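Local atomic coordinates of putative phosphinothricin acetyltransferase YwnH (Bacillus subtilis, PDB entry 1VHS), a protein that probably inactivates phosphinothricin, an antibiotic and herbicide, by transferring an acetyl group to it from acetyl-CoA. Residues S46-T49 and P53-V56; E71-R76 and T82-I87; R116-F121 and H136-W141. All coordinates share one frame; numbering follows the deposited sequence.

Contact 1 of 3, residues S46-T49 and P53-V56; sequences SGHT and PLYV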
ATOM      1  N   SER A  46       9.368  10.966   4.333  1.00 30.34           N
ATOM      2  CA  SER A  46       9.230  11.956   5.396  1.00 33.53           C
ATOM      3  C   SER A  46       7.851  12.607   5.392  1.00 32.57           C
ATOM      4  O   SER A  46       7.479  13.295   6.340  1.00 35.84           O
ATOM      5  CB  SER A  46      10.309  13.035   5.257  1.00 35.66           C
ATOM      6  OG  SER A  46      11.602  12.477   5.407  1.00 41.92           O
ATOM      7  N   GLY A  47       7.096  12.378   4.325  1.00 32.85           N
ATOM      8  CA  GLY A  47       5.767  12.956   4.223  1.00 32.39           C
ATOM      9  C   GLY A  47       4.736  12.326   5.144  1.00 31.62           C
ATOM     10  O   GLY A  47       3.641  12.861   5.304  1.00 32.36           O
ATOM     11  N   HIS A  48       5.066  11.189   5.749  1.00 28.63           N
ATOM     12  CA  HIS A  48       4.125  10.538   6.650  1.00 27.94           C
ATOM     13  C   HIS A  48       4.046  11.272   7.979  1.00 31.04           C
ATOM     14  O   HIS A  48       4.997  11.938   8.390  1.00 32.52           O
ATOM     15  CB  HIS A  48       4.507   9.075   6.874  1.00 23.72           C
ATOM     16  CG  HIS A  48       4.366   8.229   5.650  1.00 21.61           C
ATOM     17  ND1 HIS A  48       5.328   8.185   4.663  1.00 21.24           N
ATOM     18  CD2 HIS A  48       3.348   7.446   5.220  1.00 19.71           C
ATOM     19  CE1 HIS A  48       4.907   7.410   3.677  1.00 19.49           C
ATOM     20  NE2 HIS A  48       3.710   6.951   3.991  1.00 19.27           N
ATOM     21  N   THR A  49       2.905  11.149   8.645  1.00 31.51           N
ATOM     22  CA  THR A  49       2.683  11.822   9.917  1.00 31.34           C
ATOM     23  C   THR A  49       2.202  10.852  10.976  1.00 32.60           C
ATOM     24  O   THR A  49       2.063   9.654  10.728  1.00 28.93           O
ATOM     25  CB  THR A  49       1.624  12.921   9.777  1.00 33.38           C
ATOM     26  OG1 THR A  49       0.387  12.332   9.356  1.00 26.75           O
ATOM     27  CG2 THR A  49       2.061  13.953   8.749  1.00 33.61           C
ATOM     28  N   PRO A  53       0.680   7.299   9.083  1.00 18.61           N
ATOM     29  CA  PRO A  53       1.998   6.673   9.124  1.00 19.53           C
ATOM     30  C   PRO A  53       2.363   5.577   8.149  1.00 18.96           C
ATOM     31  O   PRO A  53       1.545   5.078   7.372  1.00 16.60           O
ATOM     32  CB  PRO A  53       2.083   6.187  10.563  1.00 21.66           C
ATOM     33  CG  PRO A  53       0.679   5.722  10.818  1.00 25.61           C
ATOM     34  CD  PRO A  53      -0.220   6.713  10.094  1.00 18.73           C
ATOM     35  N   LEU A  54       3.641   5.230   8.213  1.00 16.95           N
ATOM     36  CA  LEU A  54       4.223   4.169   7.424  1.00 15.84           C
ATOM     37  C   LEU A  54       4.667   3.144   8.455  1.00 18.00           C
ATOM     38  O   LEU A  54       5.418   3.472   9.377  1.00 15.09           O
ATOM     39  CB  LEU A  54       5.442   4.673   6.648  1.00 17.65           C
ATOM     40  CG  LEU A  54       6.197   3.592   5.871  1.00 23.28           C
ATOM     41  CD1 LEU A  54       5.271   2.988   4.821  1.00 24.51           C
ATOM     42  CD2 LEU A  54       7.433   4.197   5.208  1.00 22.98           C
ATOM     43  N   TYR A  55       4.170   1.921   8.325  1.00 15.12           N
ATOM     44  CA  TYR A  55       4.545   0.847   9.234  1.00 19.24           C
ATOM     45  C   TYR A  55       5.346  -0.190   8.470  1.00 21.69           C
ATOM     46  O   TYR A  55       5.097  -0.424   7.292  1.00 19.51           O
ATOM     47  CB  TYR A  55       3.317   0.140   9.805  1.00 19.66           C
ATOM     48  CG  TYR A  55       2.433   0.996  10.670  1.00 17.83           C
ATOM     49  CD1 TYR A  55       1.409   1.760  10.110  1.00 17.58           C
ATOM     50  CD2 TYR A  55       2.617   1.050  12.049  1.00 22.42           C
ATOM     51  CE1 TYR A  55       0.589   2.551  10.901  1.00 23.69           C
ATOM     52  CE2 TYR A  55       1.801   1.846  12.852  1.00 18.28           C
ATOM     53  CZ  TYR A  55       0.791   2.593  12.271  1.00 22.56           C
ATOM     54  OH  TYR A  55      -0.004   3.399  13.053  1.00 22.06           O
ATOM     55  N   VAL A  56       6.310  -0.809   9.135  1.00 18.00           N
ATOM     56  CA  VAL A  56       7.075  -1.858   8.490  1.00 18.14           C
ATOM     57  C   VAL A  56       6.808  -3.136   9.267  1.00 19.51           C
ATOM     58  O   VAL A  56       6.481  -3.095  10.457  1.00 21.15           O
ATOM     59  CB  VAL A  56       8.596  -1.560   8.464  1.00 20.53           C
ATOM     60  CG1 VAL A  56       8.881  -0.398   7.520  1.00 23.82           C
ATOM     61  CG2 VAL A  56       9.098  -1.235   9.861  1.00 20.68           C
TER
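The imidazole of His48 lies flat against Leu54, and this CH-pi contact is the chief side-chain meeting between residues 46-49 and 53-56. Leu54 CB stands 3.8 Å from the centroid of the His48 ring and only 9° off its normal, so the methylene sits over the middle of one face. The two side chains pass each other obliquely. At the ring's CD2 corner the backbone takes over: His48 CD2 comes within 3.6 Å of Pro53 C.

A van der Waals contact lies beside it, where Pro53 CB meets the carbonyl oxygen Thr49 O at 3.5 Å. Because a proline nitrogen carries no hydrogen, Thr49 O and Pro53 N, 3.2 Å apart, make no bond.

Polar partners come from outside and set the rotation of the imidazole: NE2 bonds to Ser69 OG and ND1 to Phe45 O, so both ring nitrogens are engaged, while Trp44 meets the ring edge-to-face.

The short loop thus brings helix 42-46 onto strand 54-58 of the GNAT-fold sheet. Buried Leu54 also touches Trp67 and Ser69 of strand 64-72, while Pro53 packs on Leu7 of strand 4-7, which borders strand 54-58 on its other edge and is outermost on that side.

Contact 2 of 3, residues E71-R76 and T82-I87; sequences ETFYGR and TAEVSI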
ATOM      1  N   GLU A  71      -1.850   7.199   3.365  1.00 20.30           N
ATOM      2  CA  GLU A  71      -1.579   8.480   2.726  1.00 22.36           C
ATOM      3  C   GLU A  71      -2.838   9.302   2.578  1.00 23.34           C
ATOM      4  O   GLU A  71      -3.941   8.760   2.519  1.00 18.87           O
ATOM      5  CB  GLU A  71      -0.929   8.239   1.365  1.00 25.16           C
ATOM      6  CG  GLU A  71       0.467   7.633   1.477  1.00 33.58           C
ATOM      7  CD  GLU A  71       0.984   7.087   0.165  1.00 35.29           C
ATOM      8  OE1 GLU A  71       0.897   7.803  -0.855  1.00 37.86           O
ATOM      9  OE2 GLU A  71       1.486   5.941   0.158  1.00 35.58           O
ATOM     10  N   THR A  72      -2.671  10.621   2.540  1.00 25.24           N
ATOM     11  CA  THR A  72      -3.804  11.524   2.393  1.00 25.02           C
ATOM     12  C   THR A  72      -4.387  11.370   1.000  1.00 27.50           C
ATOM     13  O   THR A  72      -3.673  11.019   0.056  1.00 29.61           O
ATOM     14  CB  THR A  72      -3.378  12.992   2.566  1.00 31.20           C
ATOM     15  OG1 THR A  72      -2.426  13.334   1.551  1.00 36.74           O
ATOM     16  CG2 THR A  72      -2.755  13.205   3.926  1.00 26.48           C
ATOM     17  N   PHE A  73      -5.684  11.620   0.869  1.00 27.27           N
ATOM     18  CA  PHE A  73      -6.330  11.528  -0.433  1.00 29.51           C
ATOM     19  C   PHE A  73      -6.131  12.864  -1.133  1.00 30.74           C
ATOM     20  O   PHE A  73      -5.662  12.923  -2.270  1.00 33.65           O
ATOM     21  CB  PHE A  73      -7.826  11.248  -0.280  1.00 28.29           C
ATOM     22  CG  PHE A  73      -8.586  11.331  -1.572  1.00 25.12           C
ATOM     23  CD1 PHE A  73      -8.351  10.419  -2.593  1.00 29.46           C
ATOM     24  CD2 PHE A  73      -9.517  12.345  -1.778  1.00 28.41           C
ATOM     25  CE1 PHE A  73      -9.034  10.516  -3.809  1.00 30.67           C
ATOM     26  CE2 PHE A  73     -10.205  12.453  -2.985  1.00 28.86           C
ATOM     27  CZ  PHE A  73      -9.962  11.536  -4.003  1.00 30.96           C
ATOM     28  N   TYR A  74      -6.493  13.936  -0.436  1.00 34.14           N
ATOM     29  CA  TYR A  74      -6.352  15.285  -0.965  1.00 40.18           C
ATOM     30  C   TYR A  74      -6.037  16.240   0.180  1.00 41.17           C
ATOM     31  O   TYR A  74      -6.712  16.226   1.214  1.00 40.82           O
ATOM     32  CB  TYR A  74      -7.642  15.725  -1.662  1.00 42.36           C
ATOM     33  CG  TYR A  74      -7.491  16.996  -2.471  1.00 47.19           C
ATOM     34  CD1 TYR A  74      -6.691  17.027  -3.612  1.00 49.61           C
ATOM     35  CD2 TYR A  74      -8.135  18.171  -2.086  1.00 49.94           C
ATOM     36  CE1 TYR A  74      -6.534  18.198  -4.352  1.00 50.67           C
ATOM     37  CE2 TYR A  74      -7.985  19.349  -2.818  1.00 53.06           C
ATOM     38  CZ  TYR A  74      -7.182  19.353  -3.950  1.00 53.21           C
ATOM     39  OH  TYR A  74      -7.025  20.513  -4.675  1.00 55.90           O
ATOM     40  N   GLY A  75      -5.011  17.064  -0.011  1.00 43.41           N
ATOM     41  CA  GLY A  75      -4.613  18.017   1.010  1.00 45.03           C
ATOM     42  C   GLY A  75      -5.640  19.107   1.249  1.00 45.87           C
ATOM     43  O   GLY A  75      -5.366  20.290   1.053  1.00 46.68           O
ATOM     44  N   ARG A  76      -6.826  18.701   1.679  1.00 46.46           N
ATOM     45  CA  ARG A  76      -7.914  19.624   1.960  1.00 46.45           C
ATOM     46  C   ARG A  76      -8.664  19.078   3.166  1.00 44.99           C
ATOM     47  O   ARG A  76      -8.929  17.878   3.252  1.00 44.63           O
ATOM     48  CB  ARG A  76      -8.847  19.717   0.749  1.00 50.31           C
ATOM     49  CG  ARG A  76     -10.095  20.558   0.956  1.00 53.40           C
ATOM     50  CD  ARG A  76     -10.975  20.513  -0.287  1.00 58.04           C
ATOM     51  NE  ARG A  76     -12.304  21.076  -0.058  1.00 59.86           N
ATOM     52  CZ  ARG A  76     -13.273  21.096  -0.968  1.00 61.21           C
ATOM     53  NH1 ARG A  76     -13.063  20.586  -2.174  1.00 63.63           N
ATOM     54  NH2 ARG A  76     -14.452  21.622  -0.672  1.00 60.89           N
ATOM     55  N   THR A  82     -10.539  10.768   5.007  1.00 16.46           N
ATOM     56  CA  THR A  82     -10.400   9.840   3.893  1.00 16.12           C
ATOM     57  C   THR A  82      -8.922   9.626   3.605  1.00 16.50           C
ATOM     58  O   THR A  82      -8.158  10.581   3.455  1.00 16.53           O
ATOM     59  CB  THR A  82     -11.125  10.388   2.637  1.00 16.78           C
ATOM     60  OG1 THR A  82     -12.527  10.503   2.920  1.00 18.01           O
ATOM     61  CG2 THR A  82     -10.935   9.456   1.453  1.00 19.85           C
ATOM     62  N   ALA A  83      -8.514   8.367   3.541  1.00 13.42           N
ATOM     63  CA  ALA A  83      -7.121   8.050   3.284  1.00 14.22           C
ATOM     64  C   ALA A  83      -6.944   6.871   2.356  1.00 17.41           C
ATOM     65  O   ALA A  83      -7.871   6.106   2.104  1.00 16.58           O
ATOM     66  CB  ALA A  83      -6.396   7.771   4.609  1.00 13.78           C
ATOM     67  N   GLU A  84      -5.728   6.730   1.850  1.00 16.54           N
ATOM     68  CA  GLU A  84      -5.393   5.629   0.978  1.00 16.31           C
ATOM     69  C   GLU A  84      -4.494   4.687   1.760  1.00 15.56           C
ATOM     70  O   GLU A  84      -3.716   5.128   2.606  1.00 19.14           O
ATOM     71  CB  GLU A  84      -4.640   6.138  -0.254  1.00 20.16           C
ATOM     72  CG  GLU A  84      -5.482   7.003  -1.177  0.65 28.11           C
ATOM     73  CD  GLU A  84      -4.656   8.002  -1.963  0.65 31.42           C
ATOM     74  OE1 GLU A  84      -3.589   7.618  -2.491  0.65 36.57           O
ATOM     75  OE2 GLU A  84      -5.082   9.172  -2.060  0.65 34.33           O
ATOM     76  N   VAL A  85      -4.632   3.393   1.513  1.00 12.79           N
ATOM     77  CA  VAL A  85      -3.763   2.424   2.160  1.00 15.38           C
ATOM     78  C   VAL A  85      -3.013   1.696   1.050  1.00 17.36           C
ATOM     79  O   VAL A  85      -3.614   1.255   0.066  1.00 14.60           O
ATOM     80  CB  VAL A  85      -4.540   1.403   3.032  1.00 17.58           C
ATOM     81  CG1 VAL A  85      -5.540   0.613   2.188  1.00 18.36           C
ATOM     82  CG2 VAL A  85      -3.543   0.453   3.705  1.00 19.53           C
ATOM     83  N   SER A  86      -1.692   1.612   1.197  1.00 14.48           N
ATOM     84  CA  SER A  86      -0.839   0.941   0.224  1.00 16.96           C
ATOM     85  C   SER A  86      -0.049  -0.141   0.953  1.00 18.58           C
ATOM     86  O   SER A  86       0.521   0.107   2.013  1.00 18.82           O
ATOM     87  CB  SER A  86       0.123   1.947  -0.424  1.00 16.74           C
ATOM     88  OG  SER A  86       0.983   2.522   0.539  0.33 21.58           O
ATOM     89  N   ILE A  87      -0.030  -1.345   0.392  1.00 15.10           N
ATOM     90  CA  ILE A  87       0.683  -2.452   0.997  1.00 15.58           C
ATOM     91  C   ILE A  87       1.630  -3.113   0.004  1.00 19.82           C
ATOM     92  O   ILE A  87       1.211  -3.547  -1.070  1.00 20.62           O
ATOM     93  CB  ILE A  87      -0.311  -3.510   1.524  1.00 12.63           C
ATOM     94  CG1 ILE A  87      -1.249  -2.864   2.546  1.00 15.14           C
ATOM     95  CG2 ILE A  87       0.445  -4.690   2.139  1.00 19.96           C
ATOM     96  CD1 ILE A  87      -2.350  -3.779   3.059  1.00 18.26           C
TER
HETATM   97  O   HOH W   1       2.635   4.098  -1.560  1.00 27.59           O
HETATM   98  O   HOH W   2      -7.059  12.988   2.491  1.00 28.76           O
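Glu84, in the conformer described, one of two, reaches from strand 82-89 across to the chain just beyond Glu71, its partner in an antiparallel hydrogen-bonded pair. Its CB starts 3.9 Å from Glu71 O. With CG anti to the carbonyl carbon (chi1 -67°) and the chain extended beyond it, the side chain carries its carboxylate over residues 72 and 73. CD comes 3.8 Å from Thr72 O. At the tip, OE2 is 3.1 Å from Phe73 CA and 3.5 Å from Phe73 CD1; the carboxylate and the phenyl ring stand with their planes 78° apart. OE2 also comes close to Thr72 O, another acceptor, so no bond joins them.

The backbone beneath is the end of a beta hairpin made by strands 64-72 and 82-89, central strands of the GNAT-fold sheet. Glu71 N donates to Glu84 O, and Glu84 N returns a bond to Glu71 O at 2.8 Å. At the next pair, the Thr72 and Ala83 side chains diverge.

The side chain of Glu71 leaves the sheet on the same face as that of Glu84. A water donates to Glu71 OE2 and is hydrogen-bonded to Ser86 OG, a bridge that holds for one of two serine conformers. Ser69 OG and Trp44 NE1 bond the same OE2, holding the carboxylate in place. Phe73 CB packs on Thr82 CG2, and its ring meets that of Tyr79.

Contact 3 of 3, residues R116-F121 and H136-W141; sequences RSLMAF and HGFAEW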
ATOM      1  N   ARG A 116     -12.173   7.445   8.250  1.00 19.32           N
ATOM      2  CA  ARG A 116     -13.545   6.980   8.055  1.00 21.42           C
ATOM      3  C   ARG A 116     -13.694   6.216   6.741  1.00 19.28           C
ATOM      4  O   ARG A 116     -14.394   5.205   6.675  1.00 17.92           O
ATOM      5  CB  ARG A 116     -14.517   8.162   8.068  1.00 23.85           C
ATOM      6  CG  ARG A 116     -15.947   7.782   7.712  1.00 30.80           C
ATOM      7  CD  ARG A 116     -16.924   8.903   8.034  1.00 35.22           C
ATOM      8  NE  ARG A 116     -16.575  10.156   7.371  1.00 38.17           N
ATOM      9  CZ  ARG A 116     -17.200  11.309   7.589  1.00 42.35           C
ATOM     10  NH1 ARG A 116     -16.822  12.407   6.947  1.00 45.26           N
ATOM     11  NH2 ARG A 116     -18.204  11.365   8.455  1.00 44.99           N
ATOM     12  N   SER A 117     -13.037   6.703   5.696  1.00 15.92           N
ATOM     13  CA  SER A 117     -13.096   6.056   4.382  1.00 18.08           C
ATOM     14  C   SER A 117     -11.684   5.699   3.956  1.00 15.83           C
ATOM     15  O   SER A 117     -10.809   6.560   3.889  1.00 16.54           O
ATOM     16  CB  SER A 117     -13.727   6.996   3.342  1.00 16.01           C
ATOM     17  OG  SER A 117     -15.027   7.402   3.750  1.00 20.76           O
ATOM     18  N   LEU A 118     -11.463   4.424   3.673  1.00 13.22           N
ATOM     19  CA  LEU A 118     -10.147   3.959   3.271  1.00 16.52           C
ATOM     20  C   LEU A 118     -10.218   3.434   1.842  1.00 14.87           C
ATOM     21  O   LEU A 118     -11.083   2.638   1.520  1.00 14.47           O
ATOM     22  CB  LEU A 118      -9.688   2.857   4.232  1.00 16.71           C
ATOM     23  CG  LEU A 118      -8.232   2.403   4.180  1.00 20.71           C
ATOM     24  CD1 LEU A 118      -7.317   3.591   4.442  1.00 22.82           C
ATOM     25  CD2 LEU A 118      -8.004   1.301   5.220  1.00 21.88           C
HETATM   26  N   MSE A 119      -9.315   3.900   0.985  1.00 11.95           N
HETATM   27  CA  MSE A 119      -9.287   3.468  -0.407  1.00 11.75           C
HETATM   28  C   MSE A 119      -7.969   2.789  -0.774  1.00 16.96           C
HETATM   29  O   MSE A 119      -6.922   3.073  -0.188  1.00 16.44           O
HETATM   30  CB  MSE A 119      -9.501   4.670  -1.339  1.00 15.85           C
HETATM   31  CG  MSE A 119     -10.923   5.200  -1.355  1.00 21.96           C
HETATM   32 SE   MSE A 119     -11.101   6.715  -2.569  1.00 39.46          SE
HETATM   33  CE  MSE A 119     -10.326   7.995  -1.444  1.00 16.79           C
ATOM     34  N   ALA A 120      -8.037   1.896  -1.757  1.00 13.09           N
ATOM     35  CA  ALA A 120      -6.870   1.174  -2.239  1.00 12.90           C
ATOM     36  C   ALA A 120      -6.843   1.253  -3.760  1.00 14.28           C
ATOM     37  O   ALA A 120      -7.869   1.068  -4.410  1.00 15.04           O
ATOM     38  CB  ALA A 120      -6.934  -0.296  -1.795  1.00 13.21           C
ATOM     39  N   PHE A 121      -5.671   1.538  -4.318  1.00 13.13           N
ATOM     40  CA  PHE A 121      -5.500   1.644  -5.768  1.00 16.28           C
ATOM     41  C   PHE A 121      -4.817   0.375  -6.247  1.00 16.77           C
ATOM     42  O   PHE A 121      -3.640   0.140  -5.960  1.00 18.55           O
ATOM     43  CB  PHE A 121      -4.647   2.873  -6.107  1.00 22.44           C
ATOM     44  CG  PHE A 121      -5.333   4.182  -5.825  1.00 28.55           C
ATOM     45  CD1 PHE A 121      -5.830   4.467  -4.558  1.00 33.30           C
ATOM     46  CD2 PHE A 121      -5.493   5.129  -6.834  1.00 39.18           C
ATOM     47  CE1 PHE A 121      -6.478   5.674  -4.295  1.00 35.19           C
ATOM     48  CE2 PHE A 121      -6.140   6.343  -6.584  1.00 39.59           C
ATOM     49  CZ  PHE A 121      -6.633   6.613  -5.309  1.00 37.99           C
ATOM     50  N   HIS A 136     -12.621  -8.308   2.602  1.00 14.36           N
ATOM     51  CA  HIS A 136     -12.558  -7.457   3.780  1.00 15.38           C
ATOM     52  C   HIS A 136     -13.401  -6.181   3.744  1.00 15.83           C
ATOM     53  O   HIS A 136     -13.029  -5.162   4.328  1.00 18.68           O
ATOM     54  CB  HIS A 136     -11.102  -7.119   4.112  1.00 16.69           C
ATOM     55  CG  HIS A 136     -10.333  -8.270   4.685  1.00 17.11           C
ATOM     56  ND1 HIS A 136      -9.608  -9.150   3.909  1.00 20.99           N
ATOM     57  CD2 HIS A 136     -10.181  -8.688   5.965  1.00 15.97           C
ATOM     58  CE1 HIS A 136      -9.040 -10.056   4.685  1.00 15.08           C
ATOM     59  NE2 HIS A 136      -9.374  -9.800   5.937  1.00 22.65           N
ATOM     60  N   GLY A 137     -14.530  -6.236   3.048  1.00 15.13           N
ATOM     61  CA  GLY A 137     -15.432  -5.099   3.020  1.00 16.75           C
ATOM     62  C   GLY A 137     -15.244  -4.033   1.959  1.00 16.51           C
ATOM     63  O   GLY A 137     -16.025  -3.080   1.900  1.00 16.27           O
ATOM     64  N   PHE A 138     -14.221  -4.174   1.129  1.00 15.60           N
ATOM     65  CA  PHE A 138     -13.997  -3.187   0.080  1.00 15.92           C
ATOM     66  C   PHE A 138     -14.880  -3.482  -1.124  1.00 15.52           C
ATOM     67  O   PHE A 138     -15.156  -4.642  -1.429  1.00 17.11           O
ATOM     68  CB  PHE A 138     -12.531  -3.178  -0.354  1.00 13.16           C
ATOM     69  CG  PHE A 138     -11.605  -2.558   0.646  1.00 17.48           C
ATOM     70  CD1 PHE A 138     -11.237  -3.250   1.799  1.00 16.29           C
ATOM     71  CD2 PHE A 138     -11.100  -1.273   0.441  1.00 12.19           C
ATOM     72  CE1 PHE A 138     -10.377  -2.667   2.735  1.00 17.43           C
ATOM     73  CE2 PHE A 138     -10.241  -0.688   1.367  1.00 17.14           C
ATOM     74  CZ  PHE A 138      -9.878  -1.388   2.518  1.00 16.29           C
ATOM     75  N   ALA A 139     -15.332  -2.420  -1.785  1.00 15.09           N
ATOM     76  CA  ALA A 139     -16.162  -2.521  -2.984  1.00 16.41           C
ATOM     77  C   ALA A 139     -15.487  -1.690  -4.073  1.00 17.43           C
ATOM     78  O   ALA A 139     -14.776  -0.729  -3.773  1.00 14.71           O
ATOM     79  CB  ALA A 139     -17.551  -1.971  -2.707  1.00 19.82           C
ATOM     80  N   GLU A 140     -15.708  -2.044  -5.333  1.00 16.18           N
ATOM     81  CA  GLU A 140     -15.107  -1.279  -6.420  1.00 15.73           C
ATOM     82  C   GLU A 140     -15.823   0.066  -6.538  1.00 16.36           C
ATOM     83  O   GLU A 140     -17.023   0.126  -6.812  1.00 19.12           O
ATOM     84  CB  GLU A 140     -15.213  -2.049  -7.739  1.00 17.29           C
ATOM     85  CG  GLU A 140     -14.516  -1.365  -8.912  1.00 21.58           C
ATOM     86  CD  GLU A 140     -14.678  -2.130 -10.215  1.00 30.91           C
ATOM     87  OE1 GLU A 140     -14.432  -3.356 -10.222  1.00 30.51           O
ATOM     88  OE2 GLU A 140     -15.048  -1.502 -11.229  1.00 32.30           O
ATOM     89  N   TRP A 141     -15.092   1.151  -6.318  1.00 14.23           N
ATOM     90  CA  TRP A 141     -15.677   2.478  -6.400  1.00 12.72           C
ATOM     91  C   TRP A 141     -15.358   3.129  -7.741  1.00 14.87           C
ATOM     92  O   TRP A 141     -15.975   4.125  -8.120  1.00 14.60           O
ATOM     93  CB  TRP A 141     -15.142   3.367  -5.283  1.00 14.35           C
ATOM     94  CG  TRP A 141     -15.698   3.085  -3.918  1.00 14.63           C
ATOM     95  CD1 TRP A 141     -16.630   2.141  -3.573  1.00 16.91           C
ATOM     96  CD2 TRP A 141     -15.356   3.773  -2.713  1.00 14.46           C
ATOM     97  NE1 TRP A 141     -16.888   2.206  -2.219  1.00 15.10           N
ATOM     98  CE2 TRP A 141     -16.120   3.200  -1.670  1.00 17.26           C
ATOM     99  CE3 TRP A 141     -14.477   4.822  -2.413  1.00 12.08           C
ATOM    100  CZ2 TRP A 141     -16.029   3.643  -0.346  1.00 14.52           C
ATOM    101  CZ3 TRP A 141     -14.386   5.262  -1.095  1.00 14.18           C
ATOM    102  CH2 TRP A 141     -15.162   4.670  -0.078  1.00 16.38           C
TER
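The indole of Trp141 has Ser117 CB at its edge, near the ring plane, 4.4 Å from CH2. The selenium of Met119, a selenomethionine, is also at the edge, in a Met-aromatic contact: SE lies 5.0 Å from the centroid of the six-membered ring and 76° off its normal. Met119 CG comes closer to the indole than SE does, approaching obliquely to 3.5 Å from Trp141 CZ3. The Met119 and Trp141 side chains cross at about a right angle, and the bend at chi3 (-78°) turns CE aside beyond the selenium.

The side chain of Phe138 sets out toward strand 117-123; Phe138 CE2 comes 3.4 Å from Leu118 O, which lies obliquely to the ring. Phe138 CZ meets Leu118 CD2 at 4.2 Å. Phe133 of helix 127-135 packs edge-to-face on the same phenyl group. No hydrogen bond joins the two segments.

Strands 117-123 and 139-150 run parallel and are linked through helix 127-135, a beta-alpha-beta crossover of the GNAT fold that skips one strand: strand 153-163 lies between them and supplies Arg162, which Phe138 touches. Phe138 also packs on Leu107 of helix 98-109, while Met119 reaches Thr82 on strand 82-89.

All three contacts reach one mixed sheet of the GNAT fold. Contacts 1 and 2 have centres about 12 Å apart and touch where His48 NE2 packs on Glu71 CG at 4.2 Å. Contacts 2 and 3 are about 11 Å apart, centre to centre, and are probably joined by backbone bonds between neighbouring strands, Ala83 O to Met119 N and Val85 N to Met119 O, each 2.9 Å. Contacts 1 and 3, about 20 Å apart between centres, do not touch. The predicted acetyl-CoA site begins within contact 2 at Ile87, whose side chain is about 8 Å from that of Leu118; the side chain of Leu54 is likewise about 8 Å from that of Tyr88.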